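PDB 1H4V: histidyl-trna synthetase from Thermus thermophilus, which catalyses the ATP-dependent attachment of L-histidine to tRNA(His), releasing AMP and diphosphate, and works as a homodimer. Local coordinates for residues Met19-Val24 against Phe307-Ala313; Gly328-Tyr332 against Glu372-Ala378; Pro335-Val341 against Ala360-Pro366; Leu351-Leu355 against Val412-Leu417; Ala378-Phe383 against Thr395-Ala400. All blocks are in the same frame, centred on the assembly; numbering follows the deposited sequence.

Contact 1: residues Met19-Val24 against Phe307-Ala313; sequences MHQRIV and FGVERVA. With SO4 (sulfate ion), chain B.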
# COMPACT_ATOMS: atom_id res chain seq x y z
N MET A 19 8.25 -9.78 4.35
CA MET A 19 8.91 -10.20 3.14
C MET A 19 8.42 -9.34 1.96
O MET A 19 9.21 -8.88 1.16
CB MET A 19 8.63 -11.68 2.86
CG MET A 19 9.50 -12.26 1.77
SD MET A 19 11.27 -11.93 2.07
CE MET A 19 11.65 -13.22 3.24
N HIS A 20 7.10 -9.12 1.89
CA HIS A 20 6.52 -8.30 0.83
C HIS A 20 7.05 -6.87 0.90
O HIS A 20 7.33 -6.25 -0.14
CB HIS A 20 4.99 -8.25 0.95
CG HIS A 20 4.29 -9.43 0.34
ND1 HIS A 20 3.07 -9.32 -0.30
CD2 HIS A 20 4.64 -10.74 0.27
CE1 HIS A 20 2.71 -10.51 -0.74
NE2 HIS A 20 3.64 -11.39 -0.41
N GLN A 21 7.17 -6.34 2.11
CA GLN A 21 7.65 -4.98 2.28
C GLN A 21 9.12 -4.85 1.88
O GLN A 21 9.52 -3.80 1.38
CB GLN A 21 7.44 -4.52 3.73
CG GLN A 21 5.97 -4.58 4.14
CD GLN A 21 5.73 -4.18 5.58
OE1 GLN A 21 6.43 -4.63 6.48
NE2 GLN A 21 4.71 -3.36 5.80
N ARG A 22 9.90 -5.90 2.09
CA ARG A 22 11.30 -5.87 1.72
C ARG A 22 11.42 -5.84 0.21
O ARG A 22 12.18 -5.06 -0.37
CB ARG A 22 12.04 -7.10 2.26
CG ARG A 22 12.48 -6.99 3.69
CD ARG A 22 13.76 -7.78 3.90
NE ARG A 22 14.21 -7.77 5.28
CZ ARG A 22 15.36 -8.29 5.68
NH1 ARG A 22 16.17 -8.85 4.80
NH2 ARG A 22 15.69 -8.27 6.97
N ILE A 23 10.65 -6.71 -0.43
CA ILE A 23 10.64 -6.82 -1.87
C ILE A 23 10.29 -5.48 -2.51
O ILE A 23 10.99 -5.02 -3.42
CB ILE A 23 9.65 -7.91 -2.32
CG1 ILE A 23 10.13 -9.26 -1.78
CG2 ILE A 23 9.57 -7.96 -3.83
CD1 ILE A 23 9.18 -10.40 -2.02
N VAL A 24 9.22 -4.85 -2.03
CA VAL A 24 8.81 -3.57 -2.58
C VAL A 24 9.84 -2.48 -2.25
O VAL A 24 10.15 -1.65 -3.11
CB VAL A 24 7.39 -3.16 -2.06
CG1 VAL A 24 7.10 -1.71 -2.38
CG2 VAL A 24 6.32 -4.03 -2.74
N PHE A 307 6.58 -7.71 -12.13
CA PHE A 307 6.91 -8.99 -11.50
C PHE A 307 5.98 -9.17 -10.29
O PHE A 307 5.57 -8.21 -9.65
CB PHE A 307 8.40 -9.09 -11.13
CG PHE A 307 8.86 -8.16 -10.05
CD1 PHE A 307 8.45 -8.33 -8.73
CD2 PHE A 307 9.78 -7.16 -10.33
CE1 PHE A 307 8.95 -7.52 -7.71
CE2 PHE A 307 10.30 -6.34 -9.33
CZ PHE A 307 9.88 -6.52 -8.01
N GLY A 308 5.61 -10.42 -10.03
CA GLY A 308 4.72 -10.70 -8.92
C GLY A 308 5.46 -10.81 -7.61
O GLY A 308 6.41 -11.58 -7.48
N VAL A 309 5.03 -10.03 -6.64
CA VAL A 309 5.64 -10.04 -5.32
C VAL A 309 5.59 -11.45 -4.72
O VAL A 309 6.59 -11.93 -4.18
CB VAL A 309 4.94 -9.02 -4.40
CG1 VAL A 309 5.52 -9.09 -2.99
CG2 VAL A 309 5.12 -7.60 -4.99
N GLU A 310 4.43 -12.11 -4.82
CA GLU A 310 4.30 -13.46 -4.28
C GLU A 310 5.21 -14.45 -5.01
O GLU A 310 5.75 -15.35 -4.39
CB GLU A 310 2.85 -13.96 -4.35
CG GLU A 310 1.87 -13.26 -3.41
CD GLU A 310 1.37 -11.93 -3.95
OE1 GLU A 310 1.72 -11.57 -5.10
OE2 GLU A 310 0.63 -11.24 -3.21
N ARG A 311 5.37 -14.28 -6.32
CA ARG A 311 6.24 -15.17 -7.09
C ARG A 311 7.66 -15.03 -6.55
O ARG A 311 8.37 -16.02 -6.37
CB ARG A 311 6.25 -14.79 -8.57
CG ARG A 311 4.96 -15.06 -9.33
CD ARG A 311 4.82 -16.53 -9.69
NE ARG A 311 3.62 -16.78 -10.49
CZ ARG A 311 3.42 -16.30 -11.71
NH1 ARG A 311 4.35 -15.54 -12.29
NH2 ARG A 311 2.29 -16.56 -12.35
N VAL A 312 8.07 -13.79 -6.32
CA VAL A 312 9.40 -13.51 -5.81
C VAL A 312 9.61 -14.03 -4.40
O VAL A 312 10.63 -14.63 -4.12
CB VAL A 312 9.71 -11.99 -5.87
CG1 VAL A 312 11.04 -11.69 -5.19
CG2 VAL A 312 9.78 -11.54 -7.34
N ALA A 313 8.63 -13.81 -3.51
CA ALA A 313 8.75 -14.31 -2.14
C ALA A 313 8.90 -15.84 -2.16
O ALA A 313 9.62 -16.40 -1.33
CB ALA A 313 7.52 -13.92 -1.32
S SO4 B . 12.45 -6.12 8.46
O1 SO4 B . 13.29 -7.20 9.02
O2 SO4 B . 12.78 -5.92 7.05
O3 SO4 B . 12.67 -4.87 9.20
O4 SO4 B . 11.03 -6.51 8.59
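His20 lays one ring face on Val309. The methyl CG1 of Val309 stands 3.6 Å from the centroid of the His20 ring, a CH-pi contact almost over the centre. It gets there because CG1 lies opposite the backbone N of Val309 (chi1 177°). At the edge of the same ring, near its plane, CE1 of His20 comes 3.3 Å from OE2 of Glu310. The carboxylate stands nearly upright to the ring, 83° apart, and OE2, from a buried glutamate, is hydrogen-bonded to His125 on strand 123-132. The two segments belong to the catalytic domain of a class II synthetase. Helix 14-33 crosses helix 309-318 where the latter leaves strand 302-308, with short-segment axes 106° apart. Ile23 fills the crossing. Its CD1 touches CG1 of Val312 at 3.9 Å and CB of Ala313 at 4.0 Å, while its other branch, CG2, meets the ring edge of Phe307 at CE1. Met19 adds its CG against CB of Ala313. On the far side of helix 14-33, Arg22 binds a sulfate, probably from the crystallisation liquor. NE of Arg22 donates to sulfate O2 at 2.9 Å, with O2 at the guanidinium edge, and Arg18 donates to the same ion.

Contact 2: residues Gly328-Tyr332 against Glu372-Ala378; sequences GPDLY and EALKRGA
This is a strand-to-helix packing contact in the anticodon-binding domain, where the start of strand 331-335 meets the C-terminal end of helix 366-375. Tyr332 carries most of it. CD of Arg376 lies 3.7 Å from the centroid of the Tyr332 ring, 16° off the normal, a CH-pi contact over one face. The arginine chain bends at chi3 (87°), which turns its guanidinium to within 15° of the ring plane. NE of Arg376 thus comes 3.3 Å from CE1 of Tyr332. Ala373 and Ala378 complete the apolar side, with CB of Ala378 3.9 Å from CB of Tyr332. An alanine in place of Tyr332 would probably leave the Arg376 side chain without its flat support and open a gap beside Ala373. The helix ends in a Schellman motif at Gly377, with positive phi. There the backbones close up: CA of Gly328 makes CA-H...O contacts with O of Arg376 and of Gly377, and a CB on Gly328 would clash with both oxygens. CA of Ala378 points a third such contact at O of Pro329, at 3.2 Å. No conventional hydrogen bond joins the two segments, so the contact rests on shape, ring-face contact and weak CA-H...O contacts.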
# COMPACT_ATOMS: atom_id res chain seq x y z
N GLY A 328 11.95 -6.77 19.37
CA GLY A 328 11.11 -6.61 20.55
C GLY A 328 11.07 -5.17 21.04
O GLY A 328 11.82 -4.33 20.56
N PRO A 329 10.20 -4.85 22.00
CA PRO A 329 10.14 -3.48 22.49
C PRO A 329 11.40 -3.12 23.26
O PRO A 329 12.13 -4.01 23.71
CB PRO A 329 8.92 -3.51 23.40
CG PRO A 329 8.99 -4.88 23.97
CD PRO A 329 9.26 -5.71 22.74
N ASP A 330 11.66 -1.83 23.39
CA ASP A 330 12.83 -1.38 24.14
C ASP A 330 12.58 -1.58 25.63
O ASP A 330 13.52 -1.81 26.39
CB ASP A 330 13.11 0.10 23.86
CG ASP A 330 13.48 0.37 22.42
OD1 ASP A 330 14.30 -0.40 21.86
OD2 ASP A 330 12.98 1.34 21.83
N LEU A 331 11.32 -1.52 26.03
CA LEU A 331 10.95 -1.69 27.43
C LEU A 331 9.61 -2.40 27.62
O LEU A 331 8.61 -2.02 27.01
CB LEU A 331 10.89 -0.31 28.11
CG LEU A 331 10.39 -0.23 29.57
CD1 LEU A 331 11.41 -0.87 30.50
CD2 LEU A 331 10.16 1.23 29.97
N TYR A 332 9.61 -3.44 28.46
CA TYR A 332 8.39 -4.17 28.77
C TYR A 332 8.16 -4.02 30.28
O TYR A 332 8.87 -4.61 31.09
CB TYR A 332 8.50 -5.65 28.41
CG TYR A 332 7.17 -6.36 28.48
CD1 TYR A 332 6.17 -6.08 27.56
CD2 TYR A 332 6.90 -7.26 29.50
CE1 TYR A 332 4.91 -6.68 27.66
CE2 TYR A 332 5.65 -7.87 29.61
CZ TYR A 332 4.66 -7.57 28.69
OH TYR A 332 3.41 -8.15 28.80
N GLU A 372 8.33 -13.05 30.85
CA GLU A 372 7.59 -12.59 29.68
C GLU A 372 8.41 -11.59 28.85
O GLU A 372 8.32 -11.58 27.63
CB GLU A 372 6.26 -11.97 30.10
CG GLU A 372 5.47 -12.87 31.02
CD GLU A 372 4.07 -12.36 31.31
OE1 GLU A 372 3.92 -11.16 31.63
OE2 GLU A 372 3.12 -13.18 31.23
N ALA A 373 9.20 -10.77 29.53
CA ALA A 373 10.04 -9.79 28.84
C ALA A 373 11.08 -10.50 27.98
O ALA A 373 11.40 -10.04 26.89
CB ALA A 373 10.71 -8.88 29.84
N LEU A 374 11.62 -11.61 28.48
CA LEU A 374 12.62 -12.38 27.75
C LEU A 374 12.01 -12.96 26.48
O LEU A 374 12.60 -12.90 25.40
CB LEU A 374 13.17 -13.54 28.58
CG LEU A 374 14.41 -13.39 29.47
CD1 LEU A 374 15.46 -12.57 28.72
CD2 LEU A 374 14.06 -12.73 30.79
N LYS A 375 10.82 -13.53 26.62
CA LYS A 375 10.13 -14.14 25.50
C LYS A 375 9.78 -13.12 24.43
O LYS A 375 9.80 -13.43 23.24
CB LYS A 375 8.87 -14.85 26.01
N ARG A 376 9.48 -11.89 24.85
CA ARG A 376 9.10 -10.83 23.92
C ARG A 376 10.32 -10.11 23.36
O ARG A 376 10.20 -9.19 22.55
CB ARG A 376 8.16 -9.86 24.63
CG ARG A 376 6.97 -10.59 25.27
CD ARG A 376 6.10 -9.68 26.11
NE ARG A 376 5.07 -9.01 25.31
CZ ARG A 376 3.79 -9.36 25.30
NH1 ARG A 376 3.36 -10.38 26.04
NH2 ARG A 376 2.93 -8.70 24.54
N GLY A 377 11.50 -10.54 23.79
CA GLY A 377 12.74 -9.95 23.31
C GLY A 377 12.95 -8.49 23.66
O GLY A 377 13.53 -7.74 22.88
N ALA A 378 12.49 -8.09 24.84
CA ALA A 378 12.65 -6.71 25.29
C ALA A 378 14.11 -6.42 25.64
O ALA A 378 14.82 -7.29 26.14
CB ALA A 378 11.78 -6.45 26.50

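Contact 3: residues Pro335-Val341 against Ala360-Pro366; sequences PLTEEAV and ALAPRKP
The loop before helix 366-375 packs here against the turn that leads from strand 331-335 into helix 338-351, in the anticodon-binding domain. Thr337 is the N-cap of helix 338-351, and its OG1 accepts from N of Ala340. Pro363 sits against this turn. Its CB is 3.4 Å from O of Leu336, and its CA makes a CA-H...O contact with O of Pro335 at 3.3 Å. CG and CD of Pro363 also meet Glu338, whose chain bends at chi2 (73°) and brings OE2 to 3.2 Å from CD of Pro363. The other carboxylate oxygen of Glu338, OE1, accepts from a water that also donates to O of Leu361, a bridge between the segments. Val341, further on in helix 338-351, brings CG1 to 3.3 Å from O of Leu361 and sets CG2 against CD of Pro363. At the far end, CD2 of Leu336 reaches CG of Pro366 at 3.8 Å, the two side chains crossing at about a right angle. Pro335 packs its ring on the Ala360 backbone and methyl, CG lying 3.5 Å from O of Ala360. The methyl of Ala360 also sits over the centre of one face of the Arg364 guanidinium, which is salt-bridged to Glu372 on helix 366-375. Val341 and Leu361 pack on Ile138 and Pro101 of the second subunit. Ala340 leans on helix 386-391 and Pro366 on strand 380-384.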
# COMPACT_ATOMS: atom_id res chain seq x y z
N PRO A 335 3.70 -4.57 35.95
CA PRO A 335 3.08 -3.98 37.16
C PRO A 335 2.98 -5.11 38.18
O PRO A 335 2.61 -6.23 37.84
CB PRO A 335 1.72 -3.51 36.66
CG PRO A 335 1.40 -4.47 35.56
CD PRO A 335 2.72 -4.67 34.85
N LEU A 336 3.33 -4.84 39.43
CA LEU A 336 3.26 -5.87 40.46
C LEU A 336 1.94 -5.85 41.22
O LEU A 336 1.50 -6.87 41.74
CB LEU A 336 4.44 -5.75 41.42
CG LEU A 336 5.77 -5.89 40.66
CD1 LEU A 336 6.94 -5.71 41.61
CD2 LEU A 336 5.81 -7.25 39.99
N THR A 337 1.32 -4.68 41.29
CA THR A 337 0.03 -4.57 41.96
C THR A 337 -0.97 -4.10 40.92
O THR A 337 -0.60 -3.69 39.82
CB THR A 337 0.05 -3.55 43.13
OG1 THR A 337 0.34 -2.24 42.63
CG2 THR A 337 1.09 -3.95 44.16
N GLU A 338 -2.25 -4.14 41.29
CA GLU A 338 -3.32 -3.73 40.40
C GLU A 338 -3.26 -2.23 40.14
O GLU A 338 -3.58 -1.77 39.04
CB GLU A 338 -4.67 -4.10 41.00
CG GLU A 338 -5.81 -4.00 40.00
CD GLU A 338 -5.78 -5.12 38.97
OE1 GLU A 338 -6.39 -4.95 37.89
OE2 GLU A 338 -5.17 -6.18 39.24
N GLU A 339 -2.87 -1.45 41.15
CA GLU A 339 -2.79 -0.00 40.99
C GLU A 339 -1.63 0.37 40.07
O GLU A 339 -1.65 1.42 39.42
CB GLU A 339 -2.59 0.70 42.34
CG GLU A 339 -2.40 2.21 42.22
CD GLU A 339 -1.82 2.86 43.48
OE1 GLU A 339 -1.44 4.05 43.40
OE2 GLU A 339 -1.74 2.19 44.54
N ALA A 340 -0.62 -0.49 40.01
CA ALA A 340 0.55 -0.25 39.19
C ALA A 340 0.30 -0.45 37.69
O ALA A 340 1.07 0.03 36.86
CB ALA A 340 1.69 -1.14 39.66
N VAL A 341 -0.79 -1.14 37.36
CA VAL A 341 -1.15 -1.39 35.96
C VAL A 341 -1.33 -0.05 35.24
O VAL A 341 -0.78 0.18 34.17
CB VAL A 341 -2.47 -2.18 35.87
CG1 VAL A 341 -2.91 -2.30 34.42
CG2 VAL A 341 -2.29 -3.55 36.50
N ALA A 360 2.23 -5.07 30.70
CA ALA A 360 1.26 -6.14 30.92
C ALA A 360 0.03 -5.48 31.53
O ALA A 360 0.15 -4.51 32.27
CB ALA A 360 1.83 -7.19 31.87
N LEU A 361 -1.15 -6.00 31.21
CA LEU A 361 -2.39 -5.44 31.74
C LEU A 361 -2.82 -5.97 33.09
O LEU A 361 -3.73 -5.42 33.70
CB LEU A 361 -3.54 -5.65 30.76
CG LEU A 361 -3.88 -4.48 29.83
CD1 LEU A 361 -5.12 -4.84 29.01
CD2 LEU A 361 -4.12 -3.22 30.66
N ALA A 362 -2.18 -7.02 33.57
CA ALA A 362 -2.53 -7.59 34.87
C ALA A 362 -1.28 -7.78 35.71
O ALA A 362 -0.18 -7.91 35.18
CB ALA A 362 -3.24 -8.92 34.69
N PRO A 363 -1.42 -7.79 37.04
CA PRO A 363 -0.23 -7.98 37.88
C PRO A 363 0.27 -9.41 37.74
O PRO A 363 -0.43 -10.28 37.23
CB PRO A 363 -0.75 -7.71 39.29
CG PRO A 363 -1.92 -6.79 39.07
CD PRO A 363 -2.59 -7.40 37.86
N ARG A 364 1.50 -9.63 38.18
CA ARG A 364 2.10 -10.96 38.15
C ARG A 364 3.38 -10.91 38.98
O ARG A 364 3.85 -9.83 39.34
CB ARG A 364 2.41 -11.39 36.71
CG ARG A 364 3.42 -10.53 35.99
CD ARG A 364 2.77 -9.63 34.94
NE ARG A 364 2.45 -10.35 33.70
CZ ARG A 364 1.22 -10.61 33.28
NH1 ARG A 364 0.17 -10.23 34.00
NH2 ARG A 364 1.04 -11.25 32.13
N LYS A 365 3.92 -12.07 39.31
CA LYS A 365 5.14 -12.12 40.11
C LYS A 365 6.29 -11.56 39.28
O LYS A 365 6.29 -11.65 38.04
CB LYS A 365 5.45 -13.56 40.51
CG LYS A 365 4.33 -14.26 41.28
CD LYS A 365 4.04 -13.56 42.60
CE LYS A 365 3.09 -14.38 43.45
NZ LYS A 365 3.64 -15.74 43.74
N PRO A 366 7.30 -10.96 39.94
CA PRO A 366 8.45 -10.38 39.25
C PRO A 366 9.11 -11.37 38.30
O PRO A 366 9.42 -11.04 37.16
CB PRO A 366 9.38 -9.99 40.39
CG PRO A 366 8.43 -9.64 41.48
CD PRO A 366 7.42 -10.77 41.40
O HOH W 1 -5.89 -3.79 35.09

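Contact 4: residues Leu351-Leu355 against Val412-Leu417; sequences LRPRL and VPGYLL
Leu351 opens the contact by spreading its two methyls over different parts of helix 412-419. With CG opposite the carbonyl carbon (chi1 -63°), the side chain turns to the helix although its CB bond does not point there. CD2 of Leu351 rests on the Pro413 ring, 3.5 Å from CG. CD1 is set between Val412 and Leu416, 3.9 Å from CG1 of Val412 and equally far from CD1 of Leu416. Leu351 crosses each of these three partners at about a right angle. Arg352 and Pro353, joined by a cis peptide bond, turn the chain away. Arg352 forms salt bridges with Glu349 and with Glu142 of the second subunit. This turn links helix 338-351 to the edge strand 357-359 in the anticodon-binding domain, an alpha/beta fold. The C-terminal helix 412-419 packs against the sheet, with Leu416 on Leu331 and on Leu396. Arg354 contributes only the apolar part of its chain: CD lies 3.7 Å from CD2 of Leu417. Leu355 closes the segment with a fork. Its CD1 meets CD2 of Leu417 at 3.4 Å, and its CD2 reaches CB of Leu416 at 3.5 Å and also touches CD1 of that residue. The first torsions of Leu355 and Leu417 (-115° and -128°) lie away from the staggered values. N of Leu355 is bonded back to O of Leu351, which brings both leucines round to the same helix.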
# COMPACT_ATOMS: atom_id res chain seq x y z
N LEU A 351 7.13 7.49 27.47
CA LEU A 351 8.32 7.08 26.74
C LEU A 351 8.11 6.93 25.23
O LEU A 351 9.07 6.86 24.47
CB LEU A 351 8.85 5.77 27.34
CG LEU A 351 9.31 5.88 28.80
CD1 LEU A 351 9.58 4.50 29.38
CD2 LEU A 351 10.57 6.76 28.88
N ARG A 352 6.85 6.86 24.81
CA ARG A 352 6.51 6.71 23.39
C ARG A 352 6.35 8.07 22.73
O ARG A 352 6.02 9.05 23.40
CB ARG A 352 5.17 5.99 23.21
CG ARG A 352 5.06 4.62 23.80
CD ARG A 352 3.58 4.33 24.02
NE ARG A 352 3.37 2.96 24.43
CZ ARG A 352 2.18 2.44 24.73
NH1 ARG A 352 1.09 3.20 24.67
NH2 ARG A 352 2.10 1.16 25.07
N PRO A 353 6.55 8.15 21.40
CA PRO A 353 6.93 7.02 20.54
C PRO A 353 8.43 6.91 20.27
O PRO A 353 8.85 6.08 19.46
CB PRO A 353 6.15 7.32 19.27
CG PRO A 353 6.29 8.80 19.18
CD PRO A 353 5.99 9.25 20.60
N ARG A 354 9.23 7.74 20.93
CA ARG A 354 10.68 7.70 20.72
C ARG A 354 11.22 6.33 21.09
O ARG A 354 12.18 5.84 20.49
CB ARG A 354 11.38 8.77 21.56
CG ARG A 354 12.90 8.68 21.51
CD ARG A 354 13.56 9.84 22.23
NE ARG A 354 13.37 11.09 21.51
CZ ARG A 354 13.97 12.24 21.82
NH1 ARG A 354 14.81 12.29 22.86
NH2 ARG A 354 13.75 13.33 21.10
N LEU A 355 10.60 5.71 22.08
CA LEU A 355 11.02 4.39 22.51
C LEU A 355 9.82 3.48 22.37
O LEU A 355 8.69 3.94 22.48
CB LEU A 355 11.46 4.45 23.98
CG LEU A 355 12.90 4.19 24.41
CD1 LEU A 355 13.90 4.70 23.38
CD2 LEU A 355 13.11 4.87 25.75
N VAL A 412 14.09 8.04 33.62
CA VAL A 412 13.95 6.89 32.75
C VAL A 412 14.16 7.15 31.26
O VAL A 412 14.91 6.43 30.60
CB VAL A 412 12.59 6.21 32.96
CG1 VAL A 412 12.40 5.06 31.98
CG2 VAL A 412 12.51 5.68 34.38
N PRO A 413 13.52 8.19 30.70
CA PRO A 413 13.71 8.46 29.27
C PRO A 413 15.19 8.65 28.92
O PRO A 413 15.72 8.00 28.02
CB PRO A 413 12.92 9.76 29.05
CG PRO A 413 11.89 9.73 30.13
CD PRO A 413 12.65 9.21 31.32
N GLY A 414 15.84 9.54 29.66
CA GLY A 414 17.24 9.81 29.42
C GLY A 414 18.12 8.60 29.58
O GLY A 414 18.98 8.33 28.75
N TYR A 415 17.91 7.86 30.66
CA TYR A 415 18.71 6.67 30.94
C TYR A 415 18.57 5.64 29.82
O TYR A 415 19.57 5.09 29.34
CB TYR A 415 18.26 6.06 32.26
CG TYR A 415 18.98 4.78 32.60
CD1 TYR A 415 20.18 4.79 33.33
CD2 TYR A 415 18.48 3.55 32.16
CE1 TYR A 415 20.86 3.61 33.61
CE2 TYR A 415 19.16 2.37 32.42
CZ TYR A 415 20.34 2.39 33.15
OH TYR A 415 20.99 1.21 33.42
N LEU A 416 17.33 5.37 29.41
CA LEU A 416 17.07 4.39 28.36
C LEU A 416 17.69 4.82 27.04
O LEU A 416 18.22 3.98 26.31
CB LEU A 416 15.56 4.19 28.19
CG LEU A 416 14.82 3.47 29.31
CD1 LEU A 416 13.35 3.73 29.19
CD2 LEU A 416 15.11 1.98 29.26
N LEU A 417 17.64 6.11 26.75
CA LEU A 417 18.20 6.64 25.51
C LEU A 417 19.73 6.54 25.49
O LEU A 417 20.32 6.23 24.46
CB LEU A 417 17.77 8.09 25.29
CG LEU A 417 17.15 8.38 23.93
CD1 LEU A 417 18.19 8.20 22.82
CD2 LEU A 417 15.96 7.44 23.71

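Contact 5: residues Ala378-Phe383 against Thr395-Ala400; sequences AAFAGF and TLKRLA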
# COMPACT_ATOMS: atom_id res chain seq x y z
N ALA A 378 12.49 -8.09 24.84
CA ALA A 378 12.65 -6.71 25.29
C ALA A 378 14.11 -6.42 25.64
O ALA A 378 14.82 -7.29 26.14
CB ALA A 378 11.78 -6.45 26.50
N ALA A 379 14.55 -5.20 25.37
CA ALA A 379 15.91 -4.81 25.71
C ALA A 379 15.93 -4.67 27.24
O ALA A 379 16.82 -5.19 27.91
CB ALA A 379 16.26 -3.48 25.06
N PHE A 380 14.92 -3.99 27.78
CA PHE A 380 14.79 -3.79 29.22
C PHE A 380 13.46 -4.26 29.75
O PHE A 380 12.46 -4.27 29.04
CB PHE A 380 14.91 -2.31 29.60
CG PHE A 380 16.30 -1.76 29.52
CD1 PHE A 380 16.80 -1.30 28.31
CD2 PHE A 380 17.10 -1.68 30.65
CE1 PHE A 380 18.09 -0.77 28.22
CE2 PHE A 380 18.38 -1.15 30.59
CZ PHE A 380 18.88 -0.70 29.37
N ALA A 381 13.46 -4.65 31.02
CA ALA A 381 12.25 -5.07 31.70
C ALA A 381 12.09 -4.00 32.77
O ALA A 381 13.08 -3.48 33.28
CB ALA A 381 12.43 -6.43 32.33
N GLY A 382 10.85 -3.64 33.09
CA GLY A 382 10.62 -2.62 34.10
C GLY A 382 9.67 -3.17 35.14
O GLY A 382 8.77 -3.96 34.83
N PHE A 383 9.86 -2.78 36.39
CA PHE A 383 8.99 -3.27 37.44
C PHE A 383 8.40 -2.15 38.26
O PHE A 383 9.10 -1.24 38.70
CB PHE A 383 9.75 -4.24 38.35
CG PHE A 383 10.27 -5.44 37.63
CD1 PHE A 383 11.44 -5.37 36.88
CD2 PHE A 383 9.57 -6.65 37.68
CE1 PHE A 383 11.90 -6.48 36.18
CE2 PHE A 383 10.03 -7.77 36.97
CZ PHE A 383 11.19 -7.68 36.23
N THR A 395 12.16 0.33 38.55
CA THR A 395 13.28 -0.59 38.60
C THR A 395 13.46 -1.07 37.18
O THR A 395 12.50 -1.52 36.55
CB THR A 395 12.99 -1.79 39.53
OG1 THR A 395 12.96 -1.33 40.88
CG2 THR A 395 14.07 -2.85 39.39
N LEU A 396 14.68 -0.95 36.67
CA LEU A 396 14.96 -1.39 35.31
C LEU A 396 16.00 -2.50 35.33
O LEU A 396 16.87 -2.55 36.20
CB LEU A 396 15.47 -0.22 34.46
CG LEU A 396 14.50 0.94 34.19
CD1 LEU A 396 15.20 2.02 33.36
CD2 LEU A 396 13.26 0.42 33.47
N LYS A 397 15.90 -3.41 34.37
CA LYS A 397 16.84 -4.51 34.28
C LYS A 397 17.20 -4.75 32.83
O LYS A 397 16.35 -5.17 32.04
CB LYS A 397 16.23 -5.78 34.88
CG LYS A 397 17.20 -6.95 34.92
CD LYS A 397 16.52 -8.21 35.42
CE LYS A 397 17.54 -9.29 35.76
NZ LYS A 397 18.46 -8.80 36.84
N ARG A 398 18.45 -4.49 32.48
CA ARG A 398 18.89 -4.73 31.11
C ARG A 398 18.95 -6.25 31.00
O ARG A 398 19.81 -6.89 31.60
CB ARG A 398 20.25 -4.09 30.86
CG ARG A 398 20.70 -4.20 29.41
CD ARG A 398 21.84 -3.24 29.10
NE ARG A 398 22.19 -3.27 27.68
CZ ARG A 398 21.34 -3.02 26.69
NH1 ARG A 398 20.08 -2.70 26.96
NH2 ARG A 398 21.75 -3.08 25.43
N LEU A 399 18.02 -6.82 30.25
CA LEU A 399 17.94 -8.26 30.10
C LEU A 399 19.23 -8.93 29.63
O LEU A 399 19.67 -9.92 30.22
CB LEU A 399 16.78 -8.64 29.17
CG LEU A 399 15.38 -8.16 29.59
CD1 LEU A 399 14.34 -8.88 28.76
CD2 LEU A 399 15.13 -8.45 31.05
N ALA A 400 19.85 -8.39 28.59
CA ALA A 400 21.08 -8.95 28.05
C ALA A 400 22.25 -9.05 29.03
O ALA A 400 23.07 -9.97 28.93
CB ALA A 400 21.51 -8.16 26.81
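Phe380 and Arg398 face each other across a non-hydrogen-bonded pair of antiparallel strands. The arginine runs extended from CG to NE, with CG opposite its backbone N (chi1 -174°), and so passes over the phenylalanine. CG of Arg398 lies over one ring face, 4.3 Å from the centroid of Phe380. The guanidinium is tilted 37° to the ring, and NH1 of Arg398 approaches CE1 of Phe380 at 3.0 Å. An alanine at Phe380 would probably take away the ring face under Arg398 and leave that chain free to turn. On the same sheet face Leu396 lies opposite Gly382, its CD2 4.1 Å from CA of the glycine. The other face carries Ala381 and Phe383 with Lys397 and Thr395. Leu399 comes in beyond the last bridge. Its CD2 touches CB of Ala381 at 3.6 Å, and its N donates to O of Ala379 at 3.1 Å. Ala381 and Lys397 exchange two backbone bonds. Phe383 N donates to O of Thr395 at 2.9 Å, with a weak return bond. Helix 386-391 lies between the strands in sequence. Strand 380-384 also pairs in parallel with strand 331-335, giving the mixed five-stranded sheet of the class IIa anticodon-binding domain.

In the fold
Contact 1 stands apart: it is a buried helix crossing in the catalytic domain, about 29 Å or more, centre to centre, from the others. Contacts 2 to 5 are partly buried and build one anticodon-binding domain. Contact 5 is the hydrogen-bonded one, within the sheet. Contact 2 joins it through backbone bonds from Asp330 and Tyr332 to strand 380-384, and they share Ala378. Contact 4 is wholly apolar and covers the sheet face where Leu416 meets Phe380. Contact 3 lies at the domain surface, with a water bridge, and the salt bridge Arg364-Glu372 ties it to contact 2. All but contact 5 have a residue within reach of the second subunit.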